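Local atomic coordinates of serpin B3 (Homo sapiens, PDB entry 4ZK3), a protein that probably inhibits proteases as a member of the serpin family, trapping them through a reactive loop, and is linked to the psoriasis-associated Pso p27. Residues R321-F333 with G340-F352. Numbering follows the deposited sequence.
Sequences RGLVLSGVLHKAF and GAEAAAATAVVGF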
loop_
_atom_site.group_PDB
_atom_site.type_symbol
_atom_site.label_atom_id
_atom_site.label_comp_id
_atom_site.label_asym_id
_atom_site.label_seq_id
_atom_site.Cartn_x
_atom_site.Cartn_y
_atom_site.Cartn_z
ATOM N N ARG A 321 29.453 -11.012 -0.736
ATOM C CA ARG A 321 29.031 -9.664 -1.059
ATOM C C ARG A 321 29.133 -9.400 -2.518
ATOM O O ARG A 321 29.781 -10.145 -3.236
ATOM C CB ARG A 321 29.856 -8.640 -0.320
ATOM C CG ARG A 321 29.556 -8.608 1.155
ATOM C CD ARG A 321 30.439 -7.575 1.832
ATOM N NE ARG A 321 30.021 -6.236 1.431
ATOM C CZ ARG A 321 30.834 -5.217 1.203
ATOM N NH1 ARG A 321 32.157 -5.363 1.304
ATOM N NH2 ARG A 321 30.325 -4.045 0.846
ATOM N N GLY A 322 28.486 -8.328 -2.960
ATOM C CA GLY A 322 28.660 -7.784 -4.280
ATOM C C GLY A 322 27.354 -7.318 -4.900
ATOM O O GLY A 322 27.360 -6.456 -5.784
ATOM N N LEU A 323 26.236 -7.913 -4.467
ATOM C CA LEU A 323 24.873 -7.481 -4.934
ATOM C C LEU A 323 24.524 -6.148 -4.341
ATOM O O LEU A 323 24.762 -5.941 -3.141
ATOM C CB LEU A 323 23.785 -8.489 -4.531
ATOM C CG LEU A 323 23.459 -9.551 -5.589
ATOM C CD1 LEU A 323 22.568 -10.632 -5.005
ATOM C CD2 LEU A 323 22.805 -8.922 -6.805
ATOM N N VAL A 324 23.996 -5.265 -5.184
ATOM C CA VAL A 324 23.521 -3.920 -4.807
ATOM C C VAL A 324 22.166 -3.678 -5.473
ATOM O O VAL A 324 21.949 -4.142 -6.599
ATOM C CB VAL A 324 24.482 -2.834 -5.306
ATOM C CG1 VAL A 324 24.000 -1.468 -4.896
ATOM C CG2 VAL A 324 25.890 -3.113 -4.769
ATOM N N LEU A 325 21.256 -2.981 -4.795
ATOM C CA LEU A 325 19.973 -2.624 -5.416
ATOM C C LEU A 325 20.082 -1.336 -6.212
ATOM O O LEU A 325 20.548 -0.269 -5.697
ATOM C CB LEU A 325 18.860 -2.459 -4.405
ATOM C CG LEU A 325 18.581 -3.638 -3.485
ATOM C CD1 LEU A 325 17.384 -3.314 -2.604
ATOM C CD2 LEU A 325 18.397 -4.912 -4.273
ATOM N N SER A 326 19.622 -1.444 -7.456
ATOM C CA SER A 326 19.561 -0.348 -8.395
ATOM C C SER A 326 18.251 0.404 -8.319
ATOM O O SER A 326 18.234 1.558 -8.647
ATOM C CB SER A 326 19.795 -0.837 -9.831
ATOM O OG SER A 326 18.867 -1.860 -10.266
ATOM N N GLY A 327 17.139 -0.217 -7.894
ATOM C CA GLY A 327 15.893 0.551 -7.776
ATOM C C GLY A 327 14.783 -0.118 -6.957
ATOM O O GLY A 327 14.840 -1.290 -6.622
ATOM N N VAL A 328 13.795 0.670 -6.592
ATOM C CA VAL A 328 12.609 0.212 -5.864
ATOM C C VAL A 328 11.471 1.061 -6.392
ATOM O O VAL A 328 11.528 2.299 -6.299
ATOM C CB VAL A 328 12.693 0.377 -4.340
ATOM C CG1 VAL A 328 11.443 -0.211 -3.639
ATOM C CG2 VAL A 328 13.923 -0.329 -3.817
ATOM N N LEU A 329 10.505 0.387 -7.010
ATOM C CA LEU A 329 9.376 1.005 -7.677
ATOM C C LEU A 329 8.031 0.502 -7.095
ATOM O O LEU A 329 7.904 -0.666 -6.708
ATOM C CB LEU A 329 9.401 0.670 -9.145
ATOM C CG LEU A 329 10.645 1.081 -9.918
ATOM C CD1 LEU A 329 10.333 0.770 -11.338
ATOM C CD2 LEU A 329 10.927 2.558 -9.771
ATOM N N HIS A 330 7.063 1.396 -7.051
ATOM C CA HIS A 330 5.709 1.102 -6.553
ATOM C C HIS A 330 4.697 1.784 -7.420
ATOM O O HIS A 330 4.876 2.962 -7.802
ATOM C CB HIS A 330 5.568 1.602 -5.130
ATOM C CG HIS A 330 4.305 1.185 -4.439
ATOM N ND1 HIS A 330 4.073 -0.110 -4.001
ATOM C CD2 HIS A 330 3.222 1.898 -4.066
ATOM C CE1 HIS A 330 2.886 -0.174 -3.408
ATOM N NE2 HIS A 330 2.341 1.016 -3.468
ATOM N N LYS A 331 3.603 1.080 -7.666
ATOM C CA LYS A 331 2.489 1.603 -8.399
ATOM C C LYS A 331 1.162 1.080 -7.808
ATOM O O LYS A 331 1.023 -0.071 -7.437
ATOM C CB LYS A 331 2.662 1.198 -9.874
ATOM C CG LYS A 331 1.826 2.024 -10.813
ATOM C CD LYS A 331 2.141 1.730 -12.271
ATOM C CE LYS A 331 1.200 2.510 -13.167
ATOM N NZ LYS A 331 1.636 2.363 -14.585
ATOM N N ALA A 332 0.151 1.919 -7.786
ATOM C CA ALA A 332 -1.079 1.602 -7.065
ATOM C C ALA A 332 -2.289 2.220 -7.751
ATOM O O ALA A 332 -2.179 3.268 -8.410
ATOM C CB ALA A 332 -0.996 2.051 -5.597
ATOM N N PHE A 333 -3.425 1.551 -7.587
ATOM C CA PHE A 333 -4.709 1.882 -8.236
ATOM C C PHE A 333 -5.847 1.673 -7.249
ATOM O O PHE A 333 -5.875 0.656 -6.528
ATOM C CB PHE A 333 -4.902 0.874 -9.392
ATOM C CG PHE A 333 -6.292 0.883 -10.020
ATOM C CD1 PHE A 333 -7.344 0.132 -9.474
ATOM C CD2 PHE A 333 -6.521 1.590 -11.193
ATOM C CE1 PHE A 333 -8.640 0.155 -10.046
ATOM C CE2 PHE A 333 -7.804 1.566 -11.821
ATOM C CZ PHE A 333 -8.853 0.844 -11.237
ATOM N N GLY A 340 -18.896 -1.155 -4.773
ATOM C CA GLY A 340 -17.789 -1.303 -3.844
ATOM C C GLY A 340 -16.486 -0.695 -4.292
ATOM O O GLY A 340 -16.410 0.456 -4.789
ATOM N N ALA A 341 -15.394 -1.398 -4.037
ATOM C CA ALA A 341 -14.105 -0.826 -4.402
ATOM C C ALA A 341 -13.187 -1.904 -4.912
ATOM O O ALA A 341 -13.393 -3.065 -4.638
ATOM C CB ALA A 341 -13.514 -0.076 -3.212
ATOM N N GLU A 342 -12.202 -1.498 -5.682
ATOM C CA GLU A 342 -11.211 -2.373 -6.234
ATOM C C GLU A 342 -9.921 -1.675 -6.047
ATOM O O GLU A 342 -9.801 -0.475 -6.409
ATOM C CB GLU A 342 -11.460 -2.583 -7.748
ATOM C CG GLU A 342 -10.447 -3.487 -8.447
ATOM C CD GLU A 342 -10.813 -3.731 -9.939
ATOM O OE1 GLU A 342 -11.549 -2.894 -10.544
ATOM O OE2 GLU A 342 -10.321 -4.740 -10.504
ATOM N N ALA A 343 -8.947 -2.382 -5.453
ATOM C CA ALA A 343 -7.687 -1.769 -5.174
ATOM C C ALA A 343 -6.560 -2.733 -5.480
ATOM O O ALA A 343 -6.715 -3.930 -5.159
ATOM C CB ALA A 343 -7.615 -1.303 -3.723
ATOM N N ALA A 344 -5.457 -2.200 -6.018
ATOM C CA ALA A 344 -4.296 -2.996 -6.401
ATOM C C ALA A 344 -3.040 -2.269 -6.265
ATOM O O ALA A 344 -3.005 -1.063 -6.406
ATOM C CB ALA A 344 -4.424 -3.478 -7.849
ATOM N N ALA A 345 -1.940 -2.987 -6.024
ATOM C CA ALA A 345 -0.616 -2.323 -5.992
ATOM C C ALA A 345 0.442 -3.328 -6.216
ATOM O O ALA A 345 0.202 -4.564 -6.106
ATOM C CB ALA A 345 -0.393 -1.578 -4.688
ATOM N N ALA A 346 1.620 -2.833 -6.551
ATOM C CA ALA A 346 2.714 -3.726 -6.642
ATOM C C ALA A 346 4.004 -2.984 -6.390
ATOM O O ALA A 346 4.086 -1.772 -6.636
ATOM C CB ALA A 346 2.731 -4.451 -7.996
ATOM N N THR A 347 5.008 -3.718 -5.910
ATOM C CA THR A 347 6.329 -3.201 -5.638
ATOM C C THR A 347 7.377 -4.087 -6.274
ATOM O O THR A 347 7.327 -5.306 -6.150
ATOM C CB THR A 347 6.554 -3.161 -4.101
ATOM O OG1 THR A 347 5.460 -2.479 -3.448
ATOM C CG2 THR A 347 7.870 -2.541 -3.768
ATOM N N ALA A 348 8.336 -3.456 -6.955
ATOM C CA ALA A 348 9.467 -4.145 -7.565
ATOM C C ALA A 348 10.771 -3.647 -6.957
ATOM O O ALA A 348 10.980 -2.454 -6.834
ATOM C CB ALA A 348 9.476 -3.899 -9.089
ATOM N N VAL A 349 11.648 -4.567 -6.606
ATOM C CA VAL A 349 12.983 -4.262 -6.145
ATOM C C VAL A 349 13.954 -4.916 -7.141
ATOM O O VAL A 349 13.864 -6.153 -7.390
ATOM C CB VAL A 349 13.201 -4.890 -4.758
ATOM C CG1 VAL A 349 14.692 -4.788 -4.297
ATOM C CG2 VAL A 349 12.198 -4.276 -3.738
ATOM N N VAL A 350 14.833 -4.088 -7.725
ATOM C CA VAL A 350 15.766 -4.492 -8.799
ATOM C C VAL A 350 17.203 -4.446 -8.312
ATOM O O VAL A 350 17.609 -3.477 -7.695
ATOM C CB VAL A 350 15.683 -3.533 -9.989
ATOM C CG1 VAL A 350 16.592 -3.985 -11.131
ATOM C CG2 VAL A 350 14.270 -3.427 -10.486
ATOM N N GLY A 351 17.942 -5.519 -8.533
ATOM C CA GLY A 351 19.318 -5.635 -8.065
ATOM C C GLY A 351 20.258 -6.214 -9.112
ATOM O O GLY A 351 19.825 -6.868 -10.070
ATOM N N PHE A 352 21.557 -6.006 -8.887
ATOM C CA PHE A 352 22.598 -6.357 -9.843
ATOM C C PHE A 352 23.918 -6.587 -9.117
ATOM O O PHE A 352 24.144 -6.033 -8.059
ATOM C CB PHE A 352 22.748 -5.277 -10.927
ATOM C CG PHE A 352 23.384 -4.021 -10.443
ATOM C CD1 PHE A 352 22.755 -3.224 -9.492
ATOM C CD2 PHE A 352 24.637 -3.623 -10.934
ATOM C CE1 PHE A 352 23.348 -2.067 -9.035
ATOM C CE2 PHE A 352 25.231 -2.444 -10.482
ATOM C CZ PHE A 352 24.583 -1.672 -9.531
#
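An antiparallel beta hairpin unites strands 325-333 and 340-351 through regular pairs such as Leu329 with Ala348 and Phe333 with Ala344; the two axes run at 164°. Ala348 N reaches Leu329 O at 2.8 Å. The register shifts by one at a classic beta bulge, where Ser326 and Gly327 both face Val350: Val350 O accepts Ser326 N at 2.9 Å and, more weakly, Gly327 N at 3.3 Å. Beyond it Val324 and Phe352 bond in both directions. Strand 340-351 also pairs antiparallel with strand 174-185 on its other edge. It is therefore a central strand, the position taken by the inserted reactive loop in serpin sheet A, and with 353-359 unmodelled this is consistent with the relaxed, cleaved form. His330, Thr347 and Val349 share a face that packs on helix 31-42. Leu325 CD1 abuts Val349 CG1 at 3.5 Å, the two side chains crossing, and the methyls Ala332 CB and Ala345 CB meet at 3.8 Å. Between these apolar pairs, His330 ND1 and Thr347 OG1 form a hydrogen bond of 2.8 Å, in which either could be the donor, the hydroxyl near the ring plane at its edge. With CG anti to the backbone N (chi1 -171°) the imidazole swings across to Thr347; NE2 accepts the N-H of Ser30, which gives both nitrogens of the buried ring a partner. Thr347 OG1 also bonds Ser33 OG. At the exposed end, the Phe352 ring turns back alongside Val324 and Ser326, CE1 lying 4.0 Å from Val324 CB.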